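Local structure of uncharacterized protein (Burkholderia cenocepacia, 6ANS) at residues 146-158 / 265-277. The protein is of unknown function, belongs to the DUF1214 family and combines helices with several four-stranded beta sheets. Numbering follows the deposited sequence.
Sequences DGKMLQTGFLDAK and ALCQSVGGDPNIY
The edge strand 151-155 of an antiparallel sheet, with its preceding loop, packs against a Schellman-capped helix end and the Asx turn that follows, joining that sheet to the start of strand 276-284. The helix ends at S269; G271, at positive phi, is the C-prime residue, with G272 N bonded to C267 O (3.0 Å) and G271 N to Q268 O (2.9 Å). Here M149 N donates to S269 O (2.8 Å) in the carbonyl plane. K148 bends at its second torsion, its NZ donating to S269 OG at 3.0 Å; that hydroxyl donates to L266 O. P274 lies over one face of the F154 ring, CG 3.5 Å from the centroid and 14° off the normal, a CH-pi contact. D273 OD1 accepts from N275 N (2.7 Å), closing the Asx turn, while D273 OD2 is held by Y133 and S135 of strand 133-140, which pairs with 151-155. At the far end the D156 carboxylate and N275 amide are nearly coplanar, 17° apart; N275 ND2 donates to D156 OD2, but the 2.5 Å length is doubtful. The poorly ordered K158 NZ, salt-bridged to D156 OD2, donates to N275 OD1 at roughly 3.0 Å, about 49° above the carbonyl plane.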
ATOM      1  N   ASP A 146     -20.220   8.836 -10.201  1.00 40.73           N
ATOM      2  CA  ASP A 146     -21.057  10.028 -10.096  1.00 47.88           C
ATOM      3  C   ASP A 146     -20.369  11.183  -9.374  1.00 46.36           C
ATOM      4  O   ASP A 146     -21.020  12.189  -9.085  1.00 50.81           O
ATOM      5  CB  ASP A 146     -22.393   9.717  -9.400  1.00 38.55           C
ATOM      6  CG  ASP A 146     -22.233   8.963  -8.063  1.00 41.22           C
ATOM      7  OD1 ASP A 146     -21.111   8.826  -7.520  1.00 35.97           O
ATOM      8  OD2 ASP A 146     -23.273   8.535  -7.528  1.00 46.89           O
ATOM      9  N   GLY A 147     -19.073  11.076  -9.087  1.00 40.18           N
ATOM     10  CA  GLY A 147     -18.417  12.096  -8.289  1.00 34.79           C
ATOM     11  C   GLY A 147     -18.907  12.168  -6.853  1.00 41.14           C
ATOM     12  O   GLY A 147     -18.663  13.160  -6.164  1.00 35.03           O
ATOM     13  N   LYS A 148     -19.575  11.126  -6.375  1.00 30.08           N
ATOM     14  CA  LYS A 148     -20.213  11.147  -5.074  1.00 36.23           C
ATOM     15  C   LYS A 148     -19.885   9.856  -4.349  1.00 28.85           C
ATOM     16  O   LYS A 148     -19.527   8.857  -4.964  1.00 28.18           O
ATOM     17  CB  LYS A 148     -21.741  11.280  -5.188  1.00 30.07           C
ATOM     18  CG  LYS A 148     -22.235  12.572  -5.805  1.00 39.39           C
ATOM     19  CD  LYS A 148     -22.062  13.724  -4.832  1.00 43.68           C
ATOM     20  CE  LYS A 148     -22.743  14.995  -5.329  1.00 41.46           C
ATOM     21  NZ  LYS A 148     -22.262  16.176  -4.555  1.00 37.32           N
HETATM   22  N   MSE A 149     -20.058   9.871  -3.041  1.00 26.62           N
HETATM   23  CA  MSE A 149     -20.110   8.625  -2.294  1.00 32.41           C
HETATM   24  C   MSE A 149     -21.324   8.613  -1.378  1.00 28.92           C
HETATM   25  O   MSE A 149     -21.184   8.606  -0.159  1.00 34.85           O
HETATM   26  CB  MSE A 149     -18.841   8.412  -1.461  1.00 27.79           C
HETATM   27  CG  MSE A 149     -17.635   8.000  -2.215  1.00 42.87           C
HETATM   28 SE   MSE A 149     -16.215   7.608  -0.903  1.00 49.38          SE
HETATM   29  CE  MSE A 149     -16.699   5.822  -0.397  1.00 25.88           C
ATOM     30  N   LEU A 150     -22.509   8.587  -1.978  1.00 31.93           N
ATOM     31  CA  LEU A 150     -23.748   8.687  -1.221  1.00 28.88           C
ATOM     32  C   LEU A 150     -23.890   7.527  -0.242  1.00 29.57           C
ATOM     33  O   LEU A 150     -23.589   6.376  -0.564  1.00 30.75           O
ATOM     34  CB  LEU A 150     -24.935   8.725  -2.186  1.00 28.33           C
ATOM     35  CG  LEU A 150     -24.953   9.915  -3.148  1.00 36.67           C
ATOM     36  CD1 LEU A 150     -26.030   9.737  -4.221  1.00 36.22           C
ATOM     37  CD2 LEU A 150     -25.199  11.197  -2.360  1.00 38.76           C
ATOM     38  N   GLN A 151     -24.364   7.843   0.959  1.00 25.80           N
ATOM     39  CA  GLN A 151     -24.461   6.857   2.023  1.00 28.50           C
ATOM     40  C   GLN A 151     -25.761   6.076   1.935  1.00 30.95           C
ATOM     41  O   GLN A 151     -26.820   6.640   1.667  1.00 29.31           O
ATOM     42  CB  GLN A 151     -24.358   7.547   3.389  1.00 26.97           C
ATOM     43  CG  GLN A 151     -24.260   6.601   4.556  1.00 28.51           C
ATOM     44  CD  GLN A 151     -23.575   7.235   5.742  1.00 32.49           C
ATOM     45  OE1 GLN A 151     -24.211   7.934   6.545  1.00 27.46           O
ATOM     46  NE2 GLN A 151     -22.268   7.007   5.862  1.00 24.85           N
ATOM     47  N   THR A 152     -25.682   4.775   2.202  1.00 29.80           N
ATOM     48  CA  THR A 152     -26.862   3.924   2.231  1.00 33.43           C
ATOM     49  C   THR A 152     -27.176   3.341   3.611  1.00 28.55           C
ATOM     50  O   THR A 152     -28.297   2.873   3.816  1.00 30.79           O
ATOM     51  CB  THR A 152     -26.714   2.773   1.221  1.00 29.86           C
ATOM     52  OG1 THR A 152     -25.466   2.088   1.444  1.00 34.68           O
ATOM     53  CG2 THR A 152     -26.769   3.300  -0.204  1.00 27.35           C
ATOM     54  N   GLY A 153     -26.243   3.379   4.559  1.00 29.61           N
ATOM     55  CA  GLY A 153     -26.473   2.869   5.903  1.00 28.07           C
ATOM     56  C   GLY A 153     -25.393   3.388   6.825  1.00 28.78           C
ATOM     57  O   GLY A 153     -24.357   3.894   6.382  1.00 24.93           O
ATOM     58  N   PHE A 154     -25.640   3.253   8.124  1.00 28.19           N
ATOM     59  CA  PHE A 154     -24.732   3.833   9.096  1.00 32.73           C
ATOM     60  C   PHE A 154     -24.905   3.144  10.441  1.00 31.46           C
ATOM     61  O   PHE A 154     -26.022   2.832  10.843  1.00 29.46           O
ATOM     62  CB  PHE A 154     -24.952   5.346   9.248  1.00 24.84           C
ATOM     63  CG  PHE A 154     -23.978   5.984  10.189  1.00 35.57           C
ATOM     64  CD1 PHE A 154     -22.697   6.316   9.758  1.00 29.01           C
ATOM     65  CD2 PHE A 154     -24.326   6.224  11.512  1.00 32.37           C
ATOM     66  CE1 PHE A 154     -21.774   6.894  10.635  1.00 30.25           C
ATOM     67  CE2 PHE A 154     -23.426   6.801  12.387  1.00 33.72           C
ATOM     68  CZ  PHE A 154     -22.139   7.138  11.949  1.00 29.55           C
ATOM     69  N   LEU A 155     -23.789   2.907  11.124  1.00 29.56           N
ATOM     70  CA  LEU A 155     -23.824   2.344  12.468  1.00 30.42           C
ATOM     71  C   LEU A 155     -22.625   2.864  13.244  1.00 33.09           C
ATOM     72  O   LEU A 155     -21.497   2.815  12.742  1.00 33.95           O
ATOM     73  CB  LEU A 155     -23.806   0.811  12.417  1.00 33.76           C
ATOM     74  CG  LEU A 155     -23.718   0.012  13.709  1.00 29.36           C
ATOM     75  CD1 LEU A 155     -24.973   0.186  14.527  1.00 27.72           C
ATOM     76  CD2 LEU A 155     -23.482  -1.464  13.408  1.00 32.87           C
ATOM     77  N   ASP A 156     -22.884   3.396  14.435  1.00 32.60           N
ATOM     78  CA  ASP A 156     -21.848   3.839  15.366  1.00 30.52           C
ATOM     79  C   ASP A 156     -22.201   3.294  16.751  1.00 40.73           C
ATOM     80  O   ASP A 156     -23.037   2.390  16.892  1.00 37.50           O
ATOM     81  CB  ASP A 156     -21.682   5.364  15.345  1.00 33.88           C
ATOM     82  CG  ASP A 156     -22.909   6.111  15.858  1.00 44.31           C
ATOM     83  OD1 ASP A 156     -23.878   5.479  16.333  1.00 44.36           O
ATOM     84  OD2 ASP A 156     -22.897   7.359  15.779  1.00 46.52           O
ATOM     85  N   ALA A 157     -21.574   3.861  17.799  1.00 44.79           N
ATOM     86  CA  ALA A 157     -21.793   3.383  19.175  1.00 48.90           C
ATOM     87  C   ALA A 157     -23.238   3.560  19.635  1.00 56.27           C
ATOM     88  O   ALA A 157     -23.691   2.847  20.540  1.00 55.16           O
ATOM     89  CB  ALA A 157     -20.881   4.112  20.158  1.00 40.25           C
ATOM     90  N   LYS A 158     -23.966   4.522  19.058  1.00 66.02           N
ATOM     91  CA  LYS A 158     -25.333   4.786  19.505  1.00 65.39           C
ATOM     92  C   LYS A 158     -26.214   3.550  19.370  1.00 60.68           C
ATOM     93  O   LYS A 158     -27.154   3.364  20.154  1.00 58.79           O
ATOM     94  CB  LYS A 158     -25.944   5.937  18.707  1.00 65.06           C
ATOM     95  CG  LYS A 158     -25.214   7.256  18.772  1.00 63.62           C
ATOM     96  CD  LYS A 158     -26.040   8.331  18.071  1.00 60.18           C
ATOM     97  CE  LYS A 158     -25.329   9.669  18.097  1.00 56.40           C
ATOM     98  NZ  LYS A 158     -23.969   9.553  17.504  1.00 46.26           N
ATOM     99  N   ALA A 265     -24.752  18.856   3.758  1.00 30.70           N
ATOM    100  CA  ALA A 265     -25.287  17.840   2.852  1.00 33.37           C
ATOM    101  C   ALA A 265     -24.288  17.490   1.761  1.00 29.22           C
ATOM    102  O   ALA A 265     -24.178  16.329   1.354  1.00 41.69           O
ATOM    103  CB  ALA A 265     -26.608  18.325   2.230  1.00 32.41           C
ATOM    104  N   LEU A 266     -23.541  18.483   1.279  1.00 33.50           N
ATOM    105  CA  LEU A 266     -22.495  18.211   0.303  1.00 32.40           C
ATOM    106  C   LEU A 266     -21.382  17.351   0.903  1.00 32.47           C
ATOM    107  O   LEU A 266     -20.911  16.405   0.262  1.00 31.81           O
ATOM    108  CB  LEU A 266     -21.928  19.529  -0.234  1.00 30.78           C
ATOM    109  CG  LEU A 266     -20.784  19.381  -1.249  1.00 35.05           C
ATOM    110  CD1 LEU A 266     -21.266  18.686  -2.528  1.00 35.44           C
ATOM    111  CD2 LEU A 266     -20.215  20.755  -1.573  1.00 43.20           C
ATOM    112  N   CYS A 267     -20.958  17.645   2.137  1.00 30.88           N
ATOM    113  CA  CYS A 267     -19.925  16.820   2.770  1.00 33.11           C
ATOM    114  C   CYS A 267     -20.391  15.386   2.936  1.00 29.76           C
ATOM    115  O   CYS A 267     -19.610  14.449   2.729  1.00 31.45           O
ATOM    116  CB  CYS A 267     -19.519  17.390   4.122  1.00 25.01           C
ATOM    117  SG  CYS A 267     -18.655  18.942   3.996  1.00 35.73           S
ATOM    118  N   GLN A 268     -21.660  15.195   3.311  1.00 28.94           N
ATOM    119  CA  GLN A 268     -22.203  13.847   3.428  1.00 27.20           C
ATOM    120  C   GLN A 268     -22.220  13.148   2.071  1.00 31.10           C
ATOM    121  O   GLN A 268     -21.901  11.957   1.975  1.00 29.79           O
ATOM    122  CB  GLN A 268     -23.619  13.900   4.031  1.00 30.15           C
ATOM    123  CG  GLN A 268     -23.681  14.405   5.494  1.00 33.50           C
ATOM    124  CD  GLN A 268     -22.698  13.642   6.416  1.00 39.28           C
ATOM    125  OE1 GLN A 268     -22.637  12.408   6.387  1.00 33.75           O
ATOM    126  NE2 GLN A 268     -21.917  14.380   7.207  1.00 28.86           N
ATOM    127  N   SER A 269     -22.580  13.882   1.004  1.00 29.31           N
ATOM    128  CA  SER A 269     -22.733  13.271  -0.312  1.00 28.15           C
ATOM    129  C   SER A 269     -21.414  12.757  -0.882  1.00 28.64           C
ATOM    130  O   SER A 269     -21.442  11.870  -1.742  1.00 29.66           O
ATOM    131  CB  SER A 269     -23.390  14.255  -1.303  1.00 29.30           C
ATOM    132  OG  SER A 269     -22.484  15.258  -1.747  1.00 34.67           O
ATOM    133  N   VAL A 270     -20.273  13.252  -0.404  1.00 25.89           N
ATOM    134  CA  VAL A 270     -18.980  12.754  -0.847  1.00 26.45           C
ATOM    135  C   VAL A 270     -18.388  11.758   0.156  1.00 27.63           C
ATOM    136  O   VAL A 270     -17.202  11.435   0.085  1.00 27.12           O
ATOM    137  CB  VAL A 270     -17.997  13.897  -1.152  1.00 34.07           C
ATOM    138  CG1 VAL A 270     -18.596  14.853  -2.183  1.00 34.24           C
ATOM    139  CG2 VAL A 270     -17.600  14.645   0.121  1.00 37.46           C
ATOM    140  N   GLY A 271     -19.205  11.219   1.050  1.00 31.37           N
ATOM    141  CA  GLY A 271     -18.752  10.152   1.918  1.00 32.92           C
ATOM    142  C   GLY A 271     -18.438  10.567   3.333  1.00 22.83           C
ATOM    143  O   GLY A 271     -17.769   9.809   4.045  1.00 23.34           O
ATOM    144  N   GLY A 272     -18.907  11.734   3.763  1.00 24.71           N
ATOM    145  CA  GLY A 272     -18.718  12.157   5.130  1.00 24.38           C
ATOM    146  C   GLY A 272     -19.409  11.233   6.119  1.00 23.10           C
ATOM    147  O   GLY A 272     -20.200  10.351   5.785  1.00 30.94           O
ATOM    148  N   ASP A 273     -19.089  11.461   7.381  1.00 23.37           N
ATOM    149  CA  ASP A 273     -19.679  10.716   8.481  1.00 24.09           C
ATOM    150  C   ASP A 273     -20.817  11.552   9.039  1.00 25.39           C
ATOM    151  O   ASP A 273     -20.577  12.709   9.419  1.00 25.65           O
ATOM    152  CB  ASP A 273     -18.619  10.430   9.553  1.00 23.79           C
ATOM    153  CG  ASP A 273     -19.175   9.699  10.799  1.00 24.73           C
ATOM    154  OD1 ASP A 273     -20.306   9.994  11.232  1.00 27.54           O
ATOM    155  OD2 ASP A 273     -18.448   8.848  11.374  1.00 25.76           O
ATOM    156  N   PRO A 274     -22.043  11.026   9.120  1.00 26.36           N
ATOM    157  CA  PRO A 274     -23.190  11.865   9.529  1.00 30.41           C
ATOM    158  C   PRO A 274     -23.154  12.347  10.970  1.00 34.89           C
ATOM    159  O   PRO A 274     -24.015  13.164  11.323  1.00 35.71           O
ATOM    160  CB  PRO A 274     -24.399  10.948   9.297  1.00 28.70           C
ATOM    161  CG  PRO A 274     -23.845   9.569   9.388  1.00 27.93           C
ATOM    162  CD  PRO A 274     -22.468   9.666   8.755  1.00 26.34           C
ATOM    163  N   ASN A 275     -22.220  11.867  11.811  1.00 30.16           N
ATOM    164  CA  ASN A 275     -22.015  12.451  13.135  1.00 31.05           C
ATOM    165  C   ASN A 275     -21.187  13.717  13.106  1.00 28.42           C
ATOM    166  O   ASN A 275     -21.082  14.388  14.136  1.00 30.08           O
ATOM    167  CB  ASN A 275     -21.307  11.477  14.088  1.00 31.05           C
ATOM    168  CG  ASN A 275     -22.210  10.374  14.556  1.00 32.19           C
ATOM    169  OD1 ASN A 275     -23.411  10.579  14.755  1.00 32.00           O
ATOM    170  ND2 ASN A 275     -21.644   9.192  14.740  1.00 29.14           N
ATOM    171  N   ILE A 276     -20.610  14.069  11.966  1.00 27.55           N
ATOM    172  CA  ILE A 276     -19.579  15.091  11.905  1.00 31.47           C
ATOM    173  C   ILE A 276     -20.145  16.347  11.265  1.00 37.20           C
ATOM    174  O   ILE A 276     -20.813  16.286  10.225  1.00 36.83           O
ATOM    175  CB  ILE A 276     -18.349  14.593  11.133  1.00 25.41           C
ATOM    176  CG1 ILE A 276     -17.854  13.281  11.748  1.00 25.05           C
ATOM    177  CG2 ILE A 276     -17.275  15.659  11.143  1.00 25.10           C
ATOM    178  CD1 ILE A 276     -16.532  12.812  11.165  1.00 25.96           C
ATOM    179  N   TYR A 277     -19.866  17.480  11.889  1.00 37.14           N
ATOM    180  CA  TYR A 277     -20.138  18.795  11.336  1.00 31.36           C
ATOM    181  C   TYR A 277     -18.811  19.378  10.864  1.00 31.16           C
ATOM    182  O   TYR A 277     -17.860  19.484  11.652  1.00 30.60           O
ATOM    183  CB  TYR A 277     -20.804  19.675  12.401  1.00 30.13           C
ATOM    184  CG  TYR A 277     -21.407  20.955  11.888  1.00 34.74           C
ATOM    185  CD1 TYR A 277     -20.647  22.111  11.800  1.00 36.23           C
ATOM    186  CD2 TYR A 277     -22.752  21.020  11.528  1.00 39.73           C
ATOM    187  CE1 TYR A 277     -21.198  23.301  11.360  1.00 36.60           C
ATOM    188  CE2 TYR A 277     -23.320  22.214  11.074  1.00 38.59           C
ATOM    189  CZ  TYR A 277     -22.532  23.346  10.995  1.00 39.35           C
ATOM    190  OH  TYR A 277     -23.058  24.533  10.548  1.00 44.18           O
TER
HETATM  191  O   HOH W   1     -24.156  10.562   5.598  1.00 32.85           O
HETATM  192  O   HOH W   2     -24.732  10.639   1.858  1.00 37.48           O